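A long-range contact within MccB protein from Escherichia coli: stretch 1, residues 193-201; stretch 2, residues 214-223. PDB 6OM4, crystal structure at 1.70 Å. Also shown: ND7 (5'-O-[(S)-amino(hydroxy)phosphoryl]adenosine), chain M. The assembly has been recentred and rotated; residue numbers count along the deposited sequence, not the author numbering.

Stretch 1 193-201: NINDYTDLH
Stretch 2 (214-223) DHPFNLINWV

Stretch 1 is a loop from Asn193 to Asp196, extended except at Asn195 (-108/-4°), and then winds into a 3-10 segment from Tyr197, with phi/psi of -51/-42° at that residue and near -65/-20° through Thr198 to His201. Asp199 N to Asp196 O (3.1 Å) holds its first turn. Weak bonds from Asn195 N and Asp196 N to Asp199 OD2, both 3.4 Å, tie the loop back to the segment. Stretch 2 enters through a cis peptide before Pro216, makes a type I turn from Pro216 to Leu219, closed by Leu219 N to Pro216 O (3.0 Å), and continues as a helix from Leu219.

The two backbones advance in the same order: CA atoms pair Asn195 with Pro216 (7.3 Å), Tyr197 with Trp222 (5.8 Å) and Leu200 with Val223 (7.4 Å). No hydrogen bond joins the stretches directly, and the 401 Å² they bury rests mainly on shape.

The principal bump is Trp222 (chi1 -68°, chi2 -14°), whose indole lies in the hollow formed where the loop bends into the 3-10 segment. Asp196 C sits over one ring face, 3.6 Å from Trp222 CZ3, while Asn195 O meets the ring edge, 3.5 Å from Trp222 CH2. Tyr197 (chi1 175°, chi2 -89°) places its CB almost exactly above the five-membered ring of Trp222, 4.2 Å from the centroid and 6° off the normal, a CH-pi contact. Its own ring stands nearly perpendicular, at 88°, with its edge toward the indole face in an offset pair; the centroids of the Tyr197 ring and the Trp222 five-membered ring are 5.8 Å apart. Tyr197 CD2 reaches Trp222 CB at 3.8 Å, and Tyr197 CE2 lies 3.4 Å from Trp222 O.

The CA-to-CB bond of Leu200 (chi1 -72°, chi2 165°) points toward stretch 2; Leu200 CD1 packs 3.9 Å from Trp222 CB and Leu200 CD2 4.2 Å from Val223 CG2. Within the loop, Ile194 (chi1 -61°, chi2 114°, between wells) sets Ile194 CG2 against Leu219 CD1 at 3.8 Å and Trp222 CE3 at 4.2 Å; Leu219 (chi1 174°, chi2 61°) brings its side-chain end inward to meet it. These hydrocarbon groups meet at van der Waals distance, and Ile194, Leu200, Leu219 and Val223 are buried from solvent.

The adenine supplies the polar link: ND7 N6 donates to Ile194 O (2.8 Å) and His215 O (2.6 Å). Ile194 N returns a bond to ND7 N1 (3.0 Å), so the base bridges both backbones.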

ATOM      1  N   ASN A 193       1.740 -24.335   6.377  1.00 23.72           N
ATOM      2  CA  ASN A 193       2.947 -24.124   5.621  1.00 27.04           C
ATOM      3  C   ASN A 193       2.665 -24.593   4.189  1.00 26.82           C
ATOM      4  O   ASN A 193       2.361 -25.753   3.968  1.00 26.88           O
ATOM      5  CB  ASN A 193       4.141 -24.889   6.208  1.00 30.68           C
ATOM      6  CG  ASN A 193       5.488 -24.451   5.663  1.00 36.21           C
ATOM      7  OD1 ASN A 193       5.820 -23.266   5.700  1.00 43.60           O
ATOM      8  ND2 ASN A 193       6.307 -25.404   5.242  1.00 46.56           N
ATOM      9  N   ILE A 194       2.690 -23.670   3.231  1.00 25.75           N
ATOM     10  CA  ILE A 194       2.586 -24.047   1.841  1.00 25.55           C
ATOM     11  C   ILE A 194       3.936 -24.574   1.355  1.00 25.45           C
ATOM     12  O   ILE A 194       4.787 -23.810   0.876  1.00 26.66           O
ATOM     13  CB  ILE A 194       2.096 -22.886   0.979  1.00 28.36           C
ATOM     14  CG1 ILE A 194       0.707 -22.454   1.430  1.00 28.94           C
ATOM     15  CG2 ILE A 194       2.122 -23.278  -0.499  1.00 29.37           C
ATOM     16  CD1 ILE A 194       0.686 -21.099   2.001  1.00 34.17           C
ATOM     17  N   ASN A 195       4.085 -25.896   1.404  1.00 28.30           N
ATOM     18  CA  ASN A 195       5.322 -26.571   0.953  1.00 30.66           C
ATOM     19  C   ASN A 195       5.110 -27.332  -0.369  1.00 31.77           C
ATOM     20  O   ASN A 195       6.075 -27.900  -0.901  1.00 28.98           O
ATOM     21  CB  ASN A 195       5.873 -27.499   2.044  1.00 33.33           C
ATOM     22  CG  ASN A 195       4.917 -28.590   2.494  1.00 38.22           C
ATOM     23  OD1 ASN A 195       3.818 -28.769   1.960  1.00 35.46           O
ATOM     24  ND2 ASN A 195       5.348 -29.353   3.486  1.00 45.00           N
ATOM     25  N   ASP A 196       3.864 -27.368  -0.877  1.00 26.41           N
ATOM     26  CA  ASP A 196       3.567 -27.854  -2.205  1.00 26.30           C
ATOM     27  C   ASP A 196       2.517 -26.937  -2.821  1.00 23.41           C
ATOM     28  O   ASP A 196       1.711 -26.362  -2.110  1.00 23.58           O
ATOM     29  CB  ASP A 196       3.044 -29.292  -2.197  1.00 31.64           C
ATOM     30  CG  ASP A 196       4.145 -30.355  -2.142  1.00 41.67           C
ATOM     31  OD1 ASP A 196       4.927 -30.491  -3.162  1.00 40.29           O
ATOM     32  OD2 ASP A 196       4.250 -31.017  -1.074  1.00 37.81           O
ATOM     33  N   TYR A 197       2.486 -26.890  -4.152  1.00 22.62           N
ATOM     34  CA  TYR A 197       1.532 -26.083  -4.880  1.00 22.20           C
ATOM     35  C   TYR A 197       0.094 -26.322  -4.413  1.00 23.83           C
ATOM     36  O   TYR A 197      -0.713 -25.381  -4.284  1.00 21.99           O
ATOM     37  CB  TYR A 197       1.644 -26.336  -6.381  1.00 24.31           C
ATOM     38  CG  TYR A 197       0.588 -25.619  -7.159  1.00 24.50           C
ATOM     39  CD1 TYR A 197      -0.647 -26.199  -7.412  1.00 26.17           C
ATOM     40  CD2 TYR A 197       0.814 -24.339  -7.640  1.00 24.33           C
ATOM     41  CE1 TYR A 197      -1.621 -25.525  -8.126  1.00 24.42           C
ATOM     42  CE2 TYR A 197      -0.132 -23.674  -8.384  1.00 22.31           C
ATOM     43  CZ  TYR A 197      -1.368 -24.246  -8.600  1.00 27.36           C
ATOM     44  OH  TYR A 197      -2.318 -23.529  -9.285  1.00 25.74           O
ATOM     45  N   THR A 198      -0.240 -27.589  -4.179  1.00 24.16           N
ATOM     46  CA  THR A 198      -1.586 -28.020  -3.876  1.00 24.40           C
ATOM     47  C   THR A 198      -2.104 -27.468  -2.533  1.00 22.40           C
ATOM     48  O   THR A 198      -3.302 -27.292  -2.344  1.00 22.72           O
ATOM     49  CB  THR A 198      -1.640 -29.559  -3.930  1.00 29.79           C
ATOM     50  OG1 THR A 198      -3.020 -29.862  -4.112  1.00 39.47           O
ATOM     51  CG2 THR A 198      -1.089 -30.239  -2.700  1.00 30.45           C
ATOM     52  N   ASP A 199      -1.211 -27.117  -1.613  1.00 20.03           N
ATOM     53  CA  ASP A 199      -1.616 -26.519  -0.350  1.00 21.72           C
ATOM     54  C   ASP A 199      -2.313 -25.150  -0.527  1.00 21.23           C
ATOM     55  O   ASP A 199      -2.984 -24.706   0.364  1.00 21.69           O
ATOM     56  CB  ASP A 199      -0.412 -26.397   0.584  1.00 22.92           C
ATOM     57  CG  ASP A 199       0.104 -27.759   1.039  1.00 25.06           C
ATOM     58  OD1 ASP A 199      -0.698 -28.697   1.076  1.00 27.19           O
ATOM     59  OD2 ASP A 199       1.312 -27.870   1.308  1.00 23.47           O
ATOM     60  N   LEU A 200      -2.136 -24.483  -1.673  1.00 21.95           N
ATOM     61  CA  LEU A 200      -2.790 -23.178  -1.924  1.00 20.80           C
ATOM     62  C   LEU A 200      -4.314 -23.302  -2.005  1.00 21.88           C
ATOM     63  O   LEU A 200      -5.016 -22.329  -1.734  1.00 21.84           O
ATOM     64  CB  LEU A 200      -2.203 -22.550  -3.185  1.00 18.71           C
ATOM     65  CG  LEU A 200      -0.787 -22.026  -3.008  1.00 20.11           C
ATOM     66  CD1 LEU A 200      -0.120 -21.759  -4.350  1.00 19.56           C
ATOM     67  CD2 LEU A 200      -0.781 -20.758  -2.153  1.00 21.37           C
ATOM     68  N   HIS A 201      -4.822 -24.522  -2.256  1.00 22.21           N
ATOM     69  CA  HIS A 201      -6.254 -24.776  -2.184  1.00 23.30           C
ATOM     70  C   HIS A 201      -6.810 -24.547  -0.770  1.00 24.63           C
ATOM     71  O   HIS A 201      -8.026 -24.413  -0.639  1.00 26.72           O
ATOM     72  CB  HIS A 201      -6.590 -26.201  -2.694  1.00 23.78           C
ATOM     73  CG  HIS A 201      -6.279 -26.380  -4.142  1.00 24.58           C
ATOM     74  ND1 HIS A 201      -7.019 -25.770  -5.134  1.00 23.42           N
ATOM     75  CD2 HIS A 201      -5.290 -27.052  -4.772  1.00 26.17           C
ATOM     76  CE1 HIS A 201      -6.489 -26.049  -6.305  1.00 24.32           C
ATOM     77  NE2 HIS A 201      -5.445 -26.842  -6.120  1.00 25.74           N
ATOM     78  N   ASP A 214       7.983 -16.684   1.727  1.00 19.34           N
ATOM     79  CA  ASP A 214       9.160 -16.672   0.879  1.00 21.23           C
ATOM     80  C   ASP A 214       9.894 -18.020   0.740  1.00 22.13           C
ATOM     81  O   ASP A 214      10.980 -18.019   0.180  1.00 23.08           O
ATOM     82  CB  ASP A 214      10.144 -15.641   1.423  1.00 20.79           C
ATOM     83  CG  ASP A 214      10.544 -15.835   2.884  1.00 21.23           C
ATOM     84  OD1 ASP A 214      10.162 -16.878   3.485  1.00 20.68           O
ATOM     85  OD2 ASP A 214      11.282 -14.958   3.413  1.00 21.38           O
ATOM     86  N   HIS A 215       9.315 -19.136   1.193  1.00 20.84           N
ATOM     87  CA  HIS A 215       9.881 -20.470   1.055  1.00 23.54           C
ATOM     88  C   HIS A 215       8.890 -21.389   0.354  1.00 18.91           C
ATOM     89  O   HIS A 215       7.741 -21.443   0.782  1.00 19.80           O
ATOM     90  CB  HIS A 215      10.191 -21.082   2.435  1.00 28.00           C
ATOM     91  CG  HIS A 215      10.402 -22.560   2.401  1.00 31.25           C
ATOM     92  ND1 HIS A 215      11.601 -23.113   2.013  1.00 34.64           N
ATOM     93  CD2 HIS A 215       9.580 -23.589   2.700  1.00 36.73           C
ATOM     94  CE1 HIS A 215      11.511 -24.429   2.061  1.00 36.24           C
ATOM     95  NE2 HIS A 215      10.287 -24.748   2.498  1.00 35.66           N
ATOM     96  N   PRO A 216       9.325 -22.124  -0.679  1.00 19.54           N
ATOM     97  CA  PRO A 216      10.629 -22.079  -1.308  1.00 21.25           C
ATOM     98  C   PRO A 216      10.824 -20.852  -2.208  1.00 20.42           C
ATOM     99  O   PRO A 216       9.956 -20.006  -2.261  1.00 19.98           O
ATOM    100  CB  PRO A 216      10.649 -23.333  -2.193  1.00 22.70           C
ATOM    101  CG  PRO A 216       9.201 -23.505  -2.560  1.00 23.13           C
ATOM    102  CD  PRO A 216       8.493 -23.197  -1.259  1.00 23.44           C
ATOM    103  N   PHE A 217      11.966 -20.781  -2.890  1.00 22.24           N
ATOM    104  CA  PHE A 217      12.281 -19.680  -3.768  1.00 23.46           C
ATOM    105  C   PHE A 217      11.175 -19.541  -4.822  1.00 22.74           C
ATOM    106  O   PHE A 217      10.981 -18.446  -5.320  1.00 24.24           O
ATOM    107  CB  PHE A 217      13.623 -19.853  -4.474  1.00 24.51           C
ATOM    108  CG  PHE A 217      14.851 -19.310  -3.772  1.00 27.89           C
ATOM    109  CD1 PHE A 217      14.879 -19.074  -2.399  1.00 28.80           C
ATOM    110  CD2 PHE A 217      16.009 -19.057  -4.505  1.00 30.18           C
ATOM    111  CE1 PHE A 217      16.022 -18.592  -1.770  1.00 28.54           C
ATOM    112  CE2 PHE A 217      17.162 -18.606  -3.875  1.00 27.91           C
ATOM    113  CZ  PHE A 217      17.161 -18.355  -2.512  1.00 30.98           C
ATOM    114  N   ASN A 218      10.485 -20.629  -5.172  1.00 21.04           N
ATOM    115  CA  ASN A 218       9.465 -20.555  -6.250  1.00 21.90           C
ATOM    116  C   ASN A 218       8.047 -20.499  -5.672  1.00 20.21           C
ATOM    117  O   ASN A 218       7.088 -20.708  -6.390  1.00 19.80           O
ATOM    118  CB  ASN A 218       9.666 -21.648  -7.307  1.00 23.13           C
ATOM    119  CG  ASN A 218       9.541 -23.044  -6.733  1.00 27.36           C
ATOM    120  OD1 ASN A 218       9.731 -23.250  -5.536  1.00 30.61           O
ATOM    121  ND2 ASN A 218       9.174 -24.008  -7.563  1.00 31.85           N
ATOM    122  N   LEU A 219       7.889 -20.152  -4.391  1.00 17.64           N
ATOM    123  CA  LEU A 219       6.539 -20.013  -3.852  1.00 18.02           C
ATOM    124  C   LEU A 219       5.805 -18.930  -4.642  1.00 17.40           C
ATOM    125  O   LEU A 219       4.621 -19.052  -4.946  1.00 17.80           O
ATOM    126  CB  LEU A 219       6.613 -19.622  -2.383  1.00 17.00           C
ATOM    127  CG  LEU A 219       5.288 -19.300  -1.718  1.00 18.41           C
ATOM    128  CD1 LEU A 219       4.330 -20.463  -1.731  1.00 19.79           C
ATOM    129  CD2 LEU A 219       5.533 -18.850  -0.299  1.00 19.64           C
ATOM    130  N   ILE A 220       6.514 -17.843  -4.936  1.00 17.11           N
ATOM    131  CA  ILE A 220       5.877 -16.736  -5.638  1.00 16.41           C
ATOM    132  C   ILE A 220       5.342 -17.257  -6.982  1.00 15.74           C
ATOM    133  O   ILE A 220       4.244 -16.885  -7.422  1.00 15.08           O
ATOM    134  CB  ILE A 220       6.817 -15.532  -5.809  1.00 15.95           C
ATOM    135  CG1 ILE A 220       6.100 -14.372  -6.499  1.00 17.69           C
ATOM    136  CG2 ILE A 220       8.116 -15.889  -6.519  1.00 16.24           C
ATOM    137  CD1 ILE A 220       4.829 -13.937  -5.788  1.00 16.78           C
ATOM    138  N   ASN A 221       6.093 -18.147  -7.619  1.00 15.60           N
ATOM    139  CA  ASN A 221       5.640 -18.723  -8.928  1.00 17.80           C
ATOM    140  C   ASN A 221       4.369 -19.556  -8.752  1.00 17.92           C
ATOM    141  O   ASN A 221       3.420 -19.448  -9.570  1.00 18.41           O
ATOM    142  CB  ASN A 221       6.759 -19.498  -9.609  1.00 20.87           C
ATOM    143  CG  ASN A 221       7.989 -18.655  -9.820  1.00 23.36           C
ATOM    144  OD1 ASN A 221       8.875 -18.648  -8.961  1.00 23.24           O
ATOM    145  ND2 ASN A 221       8.005 -17.898 -10.909  1.00 23.19           N
ATOM    146  N   TRP A 222       4.322 -20.355  -7.678  1.00 17.11           N
ATOM    147  CA  TRP A 222       3.145 -21.125  -7.354  1.00 16.39           C
ATOM    148  C   TRP A 222       1.947 -20.202  -7.114  1.00 18.72           C
ATOM    149  O   TRP A 222       0.814 -20.472  -7.570  1.00 16.30           O
ATOM    150  CB  TRP A 222       3.348 -21.964  -6.100  1.00 18.62           C
ATOM    151  CG  TRP A 222       4.332 -23.070  -6.229  1.00 19.74           C
ATOM    152  CD1 TRP A 222       4.865 -23.591  -7.375  1.00 19.75           C
ATOM    153  CD2 TRP A 222       4.846 -23.848  -5.135  1.00 19.85           C
ATOM    154  NE1 TRP A 222       5.665 -24.662  -7.055  1.00 21.93           N
ATOM    155  CE2 TRP A 222       5.727 -24.792  -5.692  1.00 21.36           C
ATOM    156  CE3 TRP A 222       4.668 -23.810  -3.743  1.00 21.56           C
ATOM    157  CZ2 TRP A 222       6.407 -25.722  -4.898  1.00 22.24           C
ATOM    158  CZ3 TRP A 222       5.377 -24.697  -2.960  1.00 22.84           C
ATOM    159  CH2 TRP A 222       6.223 -25.649  -3.538  1.00 22.07           C
ATOM    160  N   VAL A 223       2.175 -19.186  -6.267  1.00 15.88           N
ATOM    161  CA  VAL A 223       1.072 -18.270  -5.884  1.00 16.50           C
ATOM    162  C   VAL A 223       0.512 -17.588  -7.138  1.00 14.90           C
ATOM    163  O   VAL A 223      -0.660 -17.483  -7.335  1.00 14.95           O
ATOM    164  CB  VAL A 223       1.563 -17.251  -4.837  1.00 17.04           C
ATOM    165  CG1 VAL A 223       0.501 -16.192  -4.603  1.00 18.01           C
ATOM    166  CG2 VAL A 223       1.953 -17.923  -3.530  1.00 17.88           C
TER
HETATM  167  O1A ND7 M 101      11.222 -14.407   7.091  1.00 18.83           O
HETATM  168  PA  ND7 M 101      10.263 -13.253   7.043  1.00 21.34           P
HETATM  169  O2A ND7 M 101      10.464 -12.121   8.041  1.00 18.94           O
HETATM  170  N3A ND7 M 101      10.425 -12.651   5.463  1.00 19.66           N
HETATM  171  O5' ND7 M 101       8.747 -13.690   7.208  1.00 19.54           O
HETATM  172  C5' ND7 M 101       8.292 -14.763   6.327  1.00 18.94           C
HETATM  173  C4' ND7 M 101       7.081 -15.397   7.057  1.00 18.87           C
HETATM  174  C3' ND7 M 101       7.613 -16.251   8.258  1.00 18.23           C
HETATM  175  O3' ND7 M 101       6.953 -15.982   9.433  1.00 18.79           O
HETATM  176  C2' ND7 M 101       7.492 -17.718   7.663  1.00 18.55           C
HETATM  177  O2' ND7 M 101       7.134 -18.677   8.732  1.00 18.01           O
HETATM  178  C1' ND7 M 101       6.478 -17.661   6.789  1.00 19.28           C
HETATM  179  O4' ND7 M 101       6.493 -16.156   6.187  1.00 18.64           O
HETATM  180  N9  ND7 M 101       6.550 -18.514   5.638  1.00 19.55           N
HETATM  181  C4  ND7 M 101       5.566 -19.345   5.197  1.00 20.43           C
HETATM  182  C5  ND7 M 101       6.018 -19.951   4.080  1.00 18.93           C
HETATM  183  N7  ND7 M 101       7.264 -19.492   3.821  1.00 19.55           N
HETATM  184  C8  ND7 M 101       7.561 -18.616   4.761  1.00 20.72           C
HETATM  185  N3  ND7 M 101       4.338 -19.613   5.691  1.00 21.24           N
HETATM  186  C2  ND7 M 101       3.576 -20.459   5.065  1.00 23.10           C
HETATM  187  N1  ND7 M 101       4.004 -21.089   3.966  1.00 22.75           N
HETATM  188  C6  ND7 M 101       5.183 -20.854   3.455  1.00 21.26           C
HETATM  189  N6  ND7 M 101       5.623 -21.552   2.260  1.00 21.89           N